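Local coordinates for protein glycosyl hydrolase (Rhizobium leguminosarum bv. trifolii, PDB 5NDX) that probably hydrolyses O-glycosidic bonds as a family 39 glycoside hydrolase, a bacterial orthologue of human alpha-L-iduronidase, at residues A[27-30]-A[31-34]. The protein carries 2 engineered substitutions. Numbering follows the deposited sequence.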
ATOM      1  N   PHE A  27      -0.995  -9.422   3.735  1.00 36.66           N
ATOM      2  CA  PHE A  27      -2.141 -10.232   4.151  1.00 37.03           C
ATOM      3  C   PHE A  27      -1.676 -11.664   4.484  1.00 39.03           C
ATOM      4  O   PHE A  27      -0.487 -11.996   4.363  1.00 35.38           O
ATOM      5  CB  PHE A  27      -3.250 -10.253   3.098  1.00 36.75           C
ATOM      6  CG  PHE A  27      -2.834 -10.843   1.781  1.00 36.59           C
ATOM      7  CD1 PHE A  27      -2.885 -12.214   1.561  1.00 36.88           C
ATOM      8  CD2 PHE A  27      -2.385 -10.038   0.774  1.00 37.82           C
ATOM      9  CE1 PHE A  27      -2.485 -12.757   0.362  1.00 36.16           C
ATOM     10  CE2 PHE A  27      -2.007 -10.569  -0.448  1.00 37.95           C
ATOM     11  CZ  PHE A  27      -2.044 -11.944  -0.639  1.00 38.64           C
ATOM     12  N   SER A  28      -2.644 -12.458   4.951  1.00 39.42           N
ATOM     13  CA  SER A  28      -2.471 -13.838   5.320  1.00 40.88           C
ATOM     14  C   SER A  28      -3.795 -14.551   4.998  1.00 40.89           C
ATOM     15  O   SER A  28      -4.843 -13.928   5.110  1.00 39.99           O
ATOM     16  CB  SER A  28      -2.166 -13.946   6.805  1.00 41.39           C
ATOM     17  OG  SER A  28      -1.710 -15.241   7.057  1.00 46.02           O
ATOM     18  N   PRO A  29      -3.785 -15.817   4.575  1.00 41.01           N
ATOM     19  CA  PRO A  29      -2.608 -16.604   4.253  1.00 41.57           C
ATOM     20  C   PRO A  29      -2.292 -16.567   2.771  1.00 40.36           C
ATOM     21  O   PRO A  29      -3.066 -16.034   1.947  1.00 40.36           O
ATOM     22  CB  PRO A  29      -3.051 -18.033   4.649  1.00 41.70           C
ATOM     23  CG  PRO A  29      -4.466 -18.070   4.167  1.00 41.65           C
ATOM     24  CD  PRO A  29      -4.996 -16.675   4.576  1.00 43.51           C
ATOM     25  N   ALA A  30      -1.174 -17.199   2.440  1.00 40.62           N
ATOM     26  CA  ALA A  30      -0.620 -17.198   1.090  1.00 41.17           C
ATOM     27  C   ALA A  30      -1.546 -17.791   0.045  1.00 42.19           C
ATOM     28  O   ALA A  30      -1.503 -17.387  -1.119  1.00 40.43           O
ATOM     29  CB  ALA A  30       0.713 -17.932   1.081  1.00 41.60           C
ATOM     30  N   GLU A  31      -2.401 -18.712   0.464  1.00 41.73           N
ATOM     31  CA  GLU A  31      -3.368 -19.342  -0.441  1.00 44.77           C
ATOM     32  C   GLU A  31      -4.292 -18.338  -1.116  1.00 42.67           C
ATOM     33  O   GLU A  31      -4.762 -18.608  -2.227  1.00 42.16           O
ATOM     34  CB  GLU A  31      -4.245 -20.374   0.305  1.00 48.26           C
ATOM     35  CG  GLU A  31      -3.546 -21.682   0.624  1.00 52.25           C
ATOM     36  CD  GLU A  31      -2.651 -21.639   1.863  1.00 57.16           C
ATOM     37  OE1 GLU A  31      -2.579 -20.587   2.548  1.00 55.99           O
ATOM     38  OE2 GLU A  31      -1.999 -22.682   2.153  1.00 62.67           O
ATOM     39  N   LEU A  32      -4.557 -17.184  -0.488  1.00 41.27           N
ATOM     40  CA  LEU A  32      -5.370 -16.149  -1.166  1.00 41.23           C
ATOM     41  C   LEU A  32      -4.779 -15.725  -2.459  1.00 39.35           C
ATOM     42  O   LEU A  32      -5.528 -15.342  -3.356  1.00 41.70           O
ATOM     43  CB  LEU A  32      -5.609 -14.916  -0.287  1.00 43.05           C
ATOM     44  CG  LEU A  32      -6.406 -15.163   0.975  1.00 44.51           C
ATOM     45  CD1 LEU A  32      -6.551 -13.838   1.703  1.00 46.35           C
ATOM     46  CD2 LEU A  32      -7.754 -15.796   0.672  1.00 47.14           C
ATOM     47  N   LEU A  33      -3.459 -15.850  -2.631  1.00 39.08           N
ATOM     48  CA  LEU A  33      -2.844 -15.477  -3.917  1.00 40.05           C
ATOM     49  C   LEU A  33      -3.327 -16.348  -5.088  1.00 41.80           C
ATOM     50  O   LEU A  33      -3.225 -15.953  -6.232  1.00 40.24           O
ATOM     51  CB  LEU A  33      -1.320 -15.539  -3.852  1.00 40.07           C
ATOM     52  CG  LEU A  33      -0.611 -14.444  -3.093  1.00 41.03           C
ATOM     53  CD1 LEU A  33       0.817 -14.784  -2.707  1.00 42.69           C
ATOM     54  CD2 LEU A  33      -0.592 -13.170  -3.938  1.00 40.05           C
ATOM     55  N   LEU A  34      -3.870 -17.516  -4.803  1.00 43.75           N
ATOM     56  CA  LEU A  34      -4.414 -18.388  -5.849  1.00 45.83           C
ATOM     57  C   LEU A  34      -5.880 -18.103  -6.149  1.00 45.88           C
ATOM     58  O   LEU A  34      -6.383 -18.650  -7.087  1.00 46.77           O
ATOM     59  CB  LEU A  34      -4.305 -19.856  -5.435  1.00 47.70           C
ATOM     60  CG  LEU A  34      -2.907 -20.255  -4.921  1.00 51.56           C
ATOM     61  CD1 LEU A  34      -2.930 -21.672  -4.343  1.00 54.81           C
ATOM     62  CD2 LEU A  34      -1.854 -20.105  -6.002  1.00 48.81           C
TER
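Ala30 begins, and Leu32 lies within, a 3-10 turn that follows the first strand of the TIM barrel. Two backbone bonds join 27-30 to 31-34: Leu32 N donates to Pro29 O at 3.1 Å, and Leu33 N to Ala30 O at 2.9 Å; a third, Leu34 N to Glu31 O, carries the turn on. Ala30 O also lies 3.3 Å from Leu33 CB. Leu32 packs its CB 3.9 Å from Phe27 CE1. With CG anti to its carbonyl carbon (chi1 -63°), its CD1 comes 3.8 Å from Ser28 O and its CG approaches Pro29 CD, so the leucine touches the ring of Phe27 as well as that of the proline.

Glu31, partly exposed like Pro29, bends at chi2 (81°) and crosses the proline at about a right angle, which brings OE1 3.3 Å from Pro29 CB. The peptide bond before Pro29 is cis, turning the chain sharply out of the strand into the 3-10 segment. The Phe27 ring turns its edge to Leu33, whose CG lies 3.8 Å from CZ, and Pro29 O also lies at that edge, in the ring plane. Replacing Phe27 by alanine would remove the ring, and a gap would probably open beside Leu32 CB and the branch of Leu33, leaving the latter freer to turn.

Val58 of the next barrel strand touches Phe27, Leu33 and the methyl of Ala30, and helix 76-87 packs against Leu33. Backbone bonding thus sets the turn, and apolar packing fastens it to the barrel wall, with Ser28 close to the bound iduronide ligand.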